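Local coordinates for coat protein (Papaya mosaic virus, PDB 4DOX) that probably assembles, in many helically arranged copies, into the flexible filamentous capsid that encloses the viral RNA genome, at residues 45-50 with 54-59; 61-66 with 101-106; 145-150 with 161-166. All coordinates share one frame; numbering follows the deposited sequence.

Interaction 1: 45-50 with 54-59; sequences LMVAAK and ASVTTV
Met46 and Val56 bury the most surface in this contact, and Val47 adds a smaller patch at the more exposed side. Met46 sits in the last turns of helix 36-48 with its CB directed toward segment 54-59. Its chain runs straight through chi2 (174°) and then bends at chi3 (95°), and this bend turns the terminal methyl onto the opening turn of helix 56-70. There CE lies 3.5 Å from Val56 O and 4.4 Å from Val56 CB, so against Val56 the methyl rests on the carbonyl and the root of the side chain rather than on its methyls. The same CE also meets Val59 CG1 at 3.9 Å, where the two side chains run antiparallel alongside one another. Since Val56 and Val59 lie three residues apart, they present one face of the helix, and a single methyl can touch both. Helices 36-48 and 56-70 are consecutive in the chain, and the contact joins the two helices of a helix-loop-helix unit close to its turn. The first helix ends in a Schellman motif: Lys50, with positive phi, is the C-prime residue, and Lys50 N bonds to Val47 O at 2.9 Å. Val47 points past segment 54-59 rather than at it, and only its CG2 branch makes the contact, meeting Val56 CG1 at 3.7 Å, the two valines approaching at a slant. No hydrogen bond crosses between the segments; within 54-59, Ser55 O accepts from both Thr58 OG1 (3.1 Å) and Val59 N (2.9 Å). Beyond the pair, Val59 reaches Leu92 and Leu45 reaches Ile95 and Ala98, placing helix 89-98 against both helices, while Val51 and Ala53 of the connecting loop touch Val56 and Val47.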
loop_
_atom_site.group_PDB
_atom_site.type_symbol
_atom_site.label_atom_id
_atom_site.label_comp_id
_atom_site.label_asym_id
_atom_site.label_seq_id
_atom_site.Cartn_x
_atom_site.Cartn_y
_atom_site.Cartn_z
ATOM N N LEU A 45 -6.031 6.398 14.450
ATOM C CA LEU A 45 -5.147 7.518 14.722
ATOM C C LEU A 45 -5.375 8.684 13.757
ATOM O O LEU A 45 -5.227 9.843 14.131
ATOM C CB LEU A 45 -3.706 7.038 14.709
ATOM C CG LEU A 45 -3.192 6.742 16.127
ATOM C CD1 LEU A 45 -3.735 5.474 16.780
ATOM C CD2 LEU A 45 -1.684 6.692 16.076
ATOM N N MET A 46 -5.757 8.362 12.520
ATOM C CA MET A 46 -6.014 9.371 11.523
ATOM C C MET A 46 -7.226 10.179 11.905
ATOM O O MET A 46 -7.229 11.409 11.788
ATOM C CB MET A 46 -6.254 8.739 10.161
ATOM C CG MET A 46 -4.998 8.544 9.377
ATOM S SD MET A 46 -5.312 7.629 7.868
ATOM C CE MET A 46 -5.542 8.917 6.633
ATOM N N VAL A 47 -8.269 9.473 12.334
ATOM C CA VAL A 47 -9.479 10.131 12.782
ATOM C C VAL A 47 -9.138 10.995 14.006
ATOM O O VAL A 47 -9.560 12.133 14.077
ATOM C CB VAL A 47 -10.683 9.108 12.973
ATOM C CG1 VAL A 47 -11.849 9.683 13.831
ATOM C CG2 VAL A 47 -11.205 8.636 11.602
ATOM N N ALA A 48 -8.342 10.492 14.931
ATOM C CA ALA A 48 -7.983 11.250 16.115
ATOM C C ALA A 48 -7.185 12.504 15.758
ATOM O O ALA A 48 -7.263 13.518 16.434
ATOM C CB ALA A 48 -7.232 10.402 17.060
ATOM N N ALA A 49 -6.400 12.406 14.699
ATOM C CA ALA A 49 -5.606 13.500 14.191
ATOM C C ALA A 49 -6.459 14.488 13.445
ATOM O O ALA A 49 -5.964 15.496 12.981
ATOM C CB ALA A 49 -4.549 12.991 13.310
ATOM N N LYS A 50 -7.832 14.319 13.471
ATOM C CA LYS A 50 -8.768 15.148 12.739
ATOM C C LYS A 50 -9.042 14.971 11.244
ATOM O O LYS A 50 -9.440 15.872 10.584
ATOM C CB LYS A 50 -8.570 16.592 13.126
ATOM C CG LYS A 50 -9.233 16.996 14.395
ATOM C CD LYS A 50 -8.494 16.575 15.607
ATOM C CE LYS A 50 -8.937 17.285 16.809
ATOM N NZ LYS A 50 -8.511 18.698 16.778
ATOM N N ALA A 54 -15.243 9.672 7.098
ATOM C CA ALA A 54 -15.528 9.495 5.675
ATOM C C ALA A 54 -14.270 9.588 4.738
ATOM O O ALA A 54 -14.204 8.900 3.714
ATOM C CB ALA A 54 -16.620 10.497 5.233
ATOM N N SER A 55 -13.291 10.428 5.091
ATOM C CA SER A 55 -12.195 10.759 4.202
ATOM C C SER A 55 -10.926 9.939 4.385
ATOM O O SER A 55 -9.962 10.112 3.620
ATOM C CB SER A 55 -11.811 12.223 4.389
ATOM O OG SER A 55 -12.842 13.085 3.976
ATOM N N VAL A 56 -10.887 9.053 5.373
ATOM C CA VAL A 56 -9.624 8.390 5.650
ATOM C C VAL A 56 -9.012 7.639 4.456
ATOM O O VAL A 56 -7.781 7.626 4.314
ATOM C CB VAL A 56 -9.679 7.461 6.856
ATOM C CG1 VAL A 56 -10.106 8.218 8.094
ATOM C CG2 VAL A 56 -10.534 6.197 6.585
ATOM N N THR A 57 -9.831 7.002 3.604
ATOM C CA THR A 57 -9.272 6.271 2.438
ATOM C C THR A 57 -8.707 7.225 1.386
ATOM O O THR A 57 -7.508 7.135 1.025
ATOM C CB THR A 57 -10.293 5.375 1.798
ATOM O OG1 THR A 57 -10.913 4.577 2.821
ATOM C CG2 THR A 57 -9.658 4.486 0.683
ATOM N N THR A 58 -9.536 8.182 0.947
ATOM C CA THR A 58 -9.073 9.166 -0.012
ATOM C C THR A 58 -7.829 9.928 0.499
ATOM O O THR A 58 -6.951 10.336 -0.285
ATOM C CB THR A 58 -10.174 10.165 -0.413
ATOM O OG1 THR A 58 -10.537 10.981 0.702
ATOM C CG2 THR A 58 -11.424 9.460 -0.907
ATOM N N VAL A 59 -7.758 10.139 1.803
ATOM C CA VAL A 59 -6.693 10.961 2.341
ATOM C C VAL A 59 -5.431 10.082 2.401
ATOM O O VAL A 59 -4.346 10.503 1.995
ATOM C CB VAL A 59 -7.128 11.633 3.684
ATOM C CG1 VAL A 59 -5.962 12.134 4.494
ATOM C CG2 VAL A 59 -8.099 12.752 3.415
#

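Interaction 2: 61-66 with 101-106; sequences LELVNF and TSLRKF
Val64 and Phe106 mark the nearest backbone approach, their CA atoms 8.2 Å apart, where the middle of helix 56-70 meets the start of helix 103-108. The second helix begins at Ser102, whose OG accepts from Lys105 N at 3.1 Å with an N-H...O angle of 161°, an N-cap bond at the first turn, the turn that carries Leu103 and leads to Phe106. Apolar side chains meet between the backbones, and no hydrogen bond crosses from one to the other. Leu63 buries the most surface. Its chi1 of 171° swings the branch point away from the backbone N, which carries CD2 to Leu103 CD1 at 3.8 Å. Leu103 brings this one methyl against the isobutyl end of Leu63, with Leu63 CG 4.0 Å from the same CD1. Phe106 offers the CE1 corner of its ring: Leu63 CD2 and Val64 CG2 each lie 4.4 Å from CE1, both approaching at a slant to the ring. Around them, Val96 of helix 89-98 touches Leu63 and Phe106, Ile114 of helix 111-118 touches Val64, and Phe110 meets the Phe106 ring with planes at about 60°. This buried apolar cluster, near the centre of the chain, is part of the hydrophobic core where helices 56-70, 89-98, 103-108 and 111-118 come together in this all-helical coat protein.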
loop_
_atom_site.group_PDB
_atom_site.type_symbol
_atom_site.label_atom_id
_atom_site.label_comp_id
_atom_site.label_asym_id
_atom_site.label_seq_id
_atom_site.Cartn_x
_atom_site.Cartn_y
_atom_site.Cartn_z
ATOM N N LEU A 61 -4.807 7.875 0.341
ATOM C CA LEU A 61 -4.330 7.817 -1.071
ATOM C C LEU A 61 -3.412 8.965 -1.472
ATOM O O LEU A 61 -2.667 8.862 -2.448
ATOM C CB LEU A 61 -5.481 7.783 -2.062
ATOM C CG LEU A 61 -5.928 6.472 -2.699
ATOM C CD1 LEU A 61 -4.905 5.412 -2.617
ATOM C CD2 LEU A 61 -7.162 6.054 -1.997
ATOM N N GLU A 62 -3.498 10.065 -0.735
ATOM C CA GLU A 62 -2.633 11.197 -0.991
ATOM C C GLU A 62 -1.195 10.858 -0.658
ATOM O O GLU A 62 -0.283 11.266 -1.373
ATOM C CB GLU A 62 -3.082 12.401 -0.194
ATOM C CG GLU A 62 -4.406 12.955 -0.664
ATOM C CD GLU A 62 -4.891 14.063 0.231
ATOM O OE1 GLU A 62 -4.067 14.891 0.671
ATOM O OE2 GLU A 62 -6.110 14.100 0.491
ATOM N N LEU A 63 -1.003 10.087 0.413
ATOM C CA LEU A 63 0.327 9.641 0.798
ATOM C C LEU A 63 0.787 8.585 -0.196
ATOM O O LEU A 63 1.956 8.604 -0.646
ATOM C CB LEU A 63 0.343 9.102 2.227
ATOM C CG LEU A 63 1.595 8.385 2.740
ATOM C CD1 LEU A 63 2.783 9.294 2.800
ATOM C CD2 LEU A 63 1.300 7.898 4.098
ATOM N N VAL A 64 -0.139 7.698 -0.568
ATOM C CA VAL A 64 0.155 6.678 -1.586
ATOM C C VAL A 64 0.632 7.280 -2.901
ATOM O O VAL A 64 1.616 6.809 -3.491
ATOM C CB VAL A 64 -1.045 5.746 -1.832
ATOM C CG1 VAL A 64 -0.648 4.645 -2.775
ATOM C CG2 VAL A 64 -1.555 5.200 -0.480
ATOM N N ASN A 65 -0.060 8.314 -3.365
ATOM C CA ASN A 65 0.363 9.018 -4.545
ATOM C C ASN A 65 1.781 9.521 -4.387
ATOM O O ASN A 65 2.588 9.414 -5.291
ATOM C CB ASN A 65 -0.542 10.222 -4.783
ATOM C CG ASN A 65 -0.379 10.826 -6.200
ATOM O OD1 ASN A 65 -0.526 10.134 -7.232
ATOM N ND2 ASN A 65 -0.101 12.119 -6.246
ATOM N N PHE A 66 2.092 10.088 -3.226
ATOM C CA PHE A 66 3.390 10.718 -3.040
ATOM C C PHE A 66 4.446 9.635 -3.208
ATOM O O PHE A 66 5.471 9.868 -3.851
ATOM C CB PHE A 66 3.523 11.369 -1.656
ATOM C CG PHE A 66 4.924 11.824 -1.367
ATOM C CD1 PHE A 66 5.334 13.113 -1.693
ATOM C CD2 PHE A 66 5.866 10.934 -0.838
ATOM C CE1 PHE A 66 6.661 13.510 -1.463
ATOM C CE2 PHE A 66 7.171 11.324 -0.599
ATOM C CZ PHE A 66 7.582 12.598 -0.929
ATOM N N THR A 101 3.283 -1.039 11.163
ATOM C CA THR A 101 3.580 -1.474 9.765
ATOM C C THR A 101 4.636 -0.526 9.178
ATOM O O THR A 101 5.051 0.407 9.842
ATOM C CB THR A 101 2.291 -1.651 8.873
ATOM O OG1 THR A 101 2.627 -2.331 7.673
ATOM C CG2 THR A 101 1.629 -0.317 8.470
ATOM N N SER A 102 5.103 -0.797 7.975
ATOM C CA SER A 102 6.050 0.073 7.290
ATOM C C SER A 102 5.271 0.839 6.216
ATOM O O SER A 102 4.155 0.436 5.806
ATOM C CB SER A 102 7.101 -0.767 6.581
ATOM O OG SER A 102 6.458 -1.520 5.535
ATOM N N LEU A 103 5.869 1.924 5.738
ATOM C CA LEU A 103 5.229 2.778 4.760
ATOM C C LEU A 103 5.040 1.955 3.464
ATOM O O LEU A 103 4.045 2.115 2.716
ATOM C CB LEU A 103 6.120 4.000 4.564
ATOM C CG LEU A 103 5.812 5.088 3.548
ATOM C CD1 LEU A 103 4.383 5.680 3.731
ATOM C CD2 LEU A 103 6.872 6.148 3.668
ATOM N N ARG A 104 5.972 1.026 3.245
ATOM C CA ARG A 104 5.978 0.224 2.032
ATOM C C ARG A 104 4.787 -0.712 1.994
ATOM O O ARG A 104 4.132 -0.825 0.960
ATOM C CB ARG A 104 7.289 -0.546 1.907
ATOM C CG ARG A 104 7.275 -1.719 0.916
ATOM C CD ARG A 104 7.688 -1.430 -0.480
ATOM N NE ARG A 104 8.655 -0.340 -0.629
ATOM C CZ ARG A 104 9.982 -0.463 -0.794
ATOM N NH1 ARG A 104 10.558 -1.640 -0.789
ATOM N NH2 ARG A 104 10.742 0.615 -0.951
ATOM N N LYS A 105 4.511 -1.365 3.123
ATOM C CA LYS A 105 3.408 -2.313 3.196
ATOM C C LYS A 105 2.107 -1.588 3.073
ATOM O O LYS A 105 1.200 -2.103 2.426
ATOM C CB LYS A 105 3.442 -3.160 4.484
ATOM C CG LYS A 105 4.375 -4.302 4.359
ATOM C CD LYS A 105 4.747 -4.870 5.701
ATOM C CE LYS A 105 5.923 -5.855 5.566
ATOM N NZ LYS A 105 6.022 -6.645 6.824
ATOM N N PHE A 106 1.997 -0.416 3.698
ATOM C CA PHE A 106 0.795 0.391 3.612
ATOM C C PHE A 106 0.507 0.813 2.155
ATOM O O PHE A 106 -0.626 0.738 1.691
ATOM C CB PHE A 106 0.979 1.651 4.458
ATOM C CG PHE A 106 -0.266 2.536 4.549
ATOM C CD1 PHE A 106 -0.370 3.712 3.798
ATOM C CD2 PHE A 106 -1.321 2.201 5.393
ATOM C CE1 PHE A 106 -1.506 4.525 3.877
ATOM C CE2 PHE A 106 -2.476 3.042 5.490
ATOM C CZ PHE A 106 -2.555 4.203 4.729
#

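Interaction 3: 145-150 with 161-166; sequences DGVENP and RSPTQE
Ser162 and Pro163 present the second segment to Val147 and Glu148, which belong to a type I turn running from Gly146 to Asn149 and closed by Asn149 N to Gly146 O (3.1 Å). Arg161, at the start of the segment, does not touch that turn: its NH1 donates to Ser162 O of the loop that follows, at 3.0 Å over a bent N-H...O angle of 143°, the donor tilted out of the carbonyl plane. The guanidinium also forms salt bridges with Asp120 and Glu167. Ser162 comes next, at the exposed side, where OG lies 3.7 Å from Glu148 OE2, too far apart to count as a hydrogen bond. Pro163 buries the most surface. Its ring carbons CG and CD lie against the outer end of Glu148, which points back at it with its chain fully extended beyond CG (chi2 -180°). Thus Pro163 CD is 3.5 Å from Glu148 OE2 and Pro163 CG is 3.6 Å from Glu148 CD, apolar ring carbons packed on a carboxylate. That carboxylate has its main polar partner elsewhere, in a salt bridge from OE2 to Arg168 of helix 165-172, so it meets the proline by contact only. On the buried side Val147 CG1 approaches Pro163 CD at 4.4 Å. Thr164 is then the N-cap of helix 165-172, its side chain capping a backbone N just past the segment, and Gln165 and Glu166 begin the helix itself. Trp115 of helix 111-118 touches both Val147 and Pro163, Ala111 adds to the Val147 side and Phe144 to the Pro163 side, so the contact joins the 146-149 turn to the loop leading into helix 165-172, the last modelled helix, both packed on helix 111-118.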
loop_
_atom_site.group_PDB
_atom_site.type_symbol
_atom_site.label_atom_id
_atom_site.label_comp_id
_atom_site.label_asym_id
_atom_site.label_seq_id
_atom_site.Cartn_x
_atom_site.Cartn_y
_atom_site.Cartn_z
ATOM N N ASP A 145 4.216 -4.551 -6.781
ATOM C CA ASP A 145 3.863 -5.962 -6.502
ATOM C C ASP A 145 2.560 -6.092 -5.775
ATOM O O ASP A 145 2.104 -7.209 -5.523
ATOM C CB ASP A 145 4.939 -6.722 -5.677
ATOM C CG ASP A 145 5.503 -5.911 -4.489
ATOM O OD1 ASP A 145 6.609 -6.316 -4.039
ATOM O OD2 ASP A 145 4.889 -4.887 -4.025
ATOM N N GLY A 146 1.984 -4.949 -5.417
ATOM C CA GLY A 146 0.710 -4.907 -4.722
ATOM C C GLY A 146 -0.447 -4.882 -5.697
ATOM O O GLY A 146 -1.586 -5.203 -5.306
ATOM N N VAL A 147 -0.171 -4.513 -6.958
ATOM C CA VAL A 147 -1.252 -4.276 -7.942
ATOM C C VAL A 147 -2.154 -5.501 -8.184
ATOM O O VAL A 147 -3.400 -5.392 -8.253
ATOM C CB VAL A 147 -0.732 -3.748 -9.280
ATOM C CG1 VAL A 147 -1.834 -3.764 -10.331
ATOM C CG2 VAL A 147 -0.180 -2.320 -9.133
ATOM N N GLU A 148 -1.515 -6.663 -8.300
ATOM C CA GLU A 148 -2.247 -7.879 -8.558
ATOM C C GLU A 148 -2.430 -8.706 -7.301
ATOM O O GLU A 148 -2.759 -9.877 -7.398
ATOM C CB GLU A 148 -1.588 -8.689 -9.678
ATOM C CG GLU A 148 -1.584 -7.971 -11.040
ATOM C CD GLU A 148 -0.916 -8.784 -12.192
ATOM O OE1 GLU A 148 0.300 -9.123 -12.139
ATOM O OE2 GLU A 148 -1.619 -9.050 -13.192
ATOM N N ASN A 149 -2.234 -8.104 -6.128
ATOM C CA ASN A 149 -2.538 -8.790 -4.892
ATOM C C ASN A 149 -4.045 -8.711 -4.559
ATOM O O ASN A 149 -4.596 -7.617 -4.329
ATOM C CB ASN A 149 -1.701 -8.206 -3.779
ATOM C CG ASN A 149 -1.607 -9.118 -2.579
ATOM O OD1 ASN A 149 -2.623 -9.566 -2.045
ATOM N ND2 ASN A 149 -0.400 -9.396 -2.148
ATOM N N PRO A 150 -4.733 -9.859 -4.538
ATOM C CA PRO A 150 -6.192 -9.845 -4.248
ATOM C C PRO A 150 -6.585 -9.379 -2.826
ATOM O O PRO A 150 -7.745 -9.017 -2.594
ATOM C CB PRO A 150 -6.597 -11.305 -4.461
ATOM C CG PRO A 150 -5.297 -12.088 -4.264
ATOM C CD PRO A 150 -4.199 -11.220 -4.747
ATOM N N ARG A 161 -6.660 -2.092 -16.546
ATOM C CA ARG A 161 -6.071 -3.184 -17.336
ATOM C C ARG A 161 -5.159 -3.976 -16.379
ATOM O O ARG A 161 -4.865 -3.513 -15.256
ATOM C CB ARG A 161 -5.321 -2.683 -18.578
ATOM C CG ARG A 161 -4.084 -1.870 -18.284
ATOM C CD ARG A 161 -3.278 -1.578 -19.553
ATOM N NE ARG A 161 -2.178 -0.621 -19.354
ATOM C CZ ARG A 161 -0.967 -0.921 -18.871
ATOM N NH1 ARG A 161 -0.656 -2.174 -18.501
ATOM N NH2 ARG A 161 -0.055 0.039 -18.762
ATOM N N SER A 162 -4.756 -5.171 -16.794
ATOM C CA SER A 162 -3.662 -5.869 -16.133
ATOM C C SER A 162 -2.338 -5.249 -16.498
ATOM O O SER A 162 -2.230 -4.573 -17.540
ATOM C CB SER A 162 -3.654 -7.335 -16.543
ATOM O OG SER A 162 -4.343 -8.046 -15.532
ATOM N N PRO A 163 -1.309 -5.474 -15.662
ATOM C CA PRO A 163 0.027 -5.122 -16.143
ATOM C C PRO A 163 0.403 -5.988 -17.346
ATOM O O PRO A 163 -0.126 -7.073 -17.486
ATOM C CB PRO A 163 0.938 -5.409 -14.948
ATOM C CG PRO A 163 0.093 -5.703 -13.838
ATOM C CD PRO A 163 -1.338 -5.742 -14.221
ATOM N N THR A 164 1.285 -5.499 -18.223
ATOM C CA THR A 164 1.865 -6.339 -19.285
ATOM C C THR A 164 2.990 -7.157 -18.687
ATOM O O THR A 164 3.582 -6.754 -17.687
ATOM C CB THR A 164 2.407 -5.498 -20.433
ATOM O OG1 THR A 164 3.501 -4.709 -19.967
ATOM C CG2 THR A 164 1.323 -4.558 -20.958
ATOM N N GLN A 165 3.275 -8.312 -19.280
ATOM C CA GLN A 165 4.412 -9.158 -18.863
ATOM C C GLN A 165 5.725 -8.332 -18.853
ATOM O O GLN A 165 6.546 -8.501 -17.950
ATOM C CB GLN A 165 4.508 -10.421 -19.757
ATOM C CG GLN A 165 5.538 -11.505 -19.350
ATOM C CD GLN A 165 5.296 -12.161 -17.967
ATOM O OE1 GLN A 165 4.207 -12.084 -17.380
ATOM N NE2 GLN A 165 6.332 -12.809 -17.447
ATOM N N GLU A 166 5.898 -7.423 -19.818
ATOM C CA GLU A 166 7.047 -6.523 -19.821
ATOM C C GLU A 166 7.110 -5.673 -18.545
ATOM O O GLU A 166 8.161 -5.550 -17.919
ATOM C CB GLU A 166 7.081 -5.628 -21.063
ATOM C CG GLU A 166 8.321 -4.763 -21.090
ATOM C CD GLU A 166 8.313 -3.693 -22.164
ATOM O OE1 GLU A 166 7.269 -3.542 -22.833
ATOM O OE2 GLU A 166 9.355 -3.002 -22.340
#

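How the interactions relate
Reading from the N terminus, interaction 1 closes the short loop that joins helix 36-48 to helix 56-70. Interaction 2 follows further along the same second helix and closes a much longer excursion, which includes helix 89-98, by bringing helix 103-108 back to it; the two contacts share helix 56-70, their centres about 14 Å apart. Interaction 3 opens only after helix 111-118 and closes the loop of residues 151-160, joining the 146-149 turn to the approach to helix 165-172. The three run in series, without nesting or crossing. Interactions 1 and 3 lie on opposite sides of the chain's centre, about 28 Å between centres, with the centre of interaction 2, near the middle, about 18 Å from that of interaction 3.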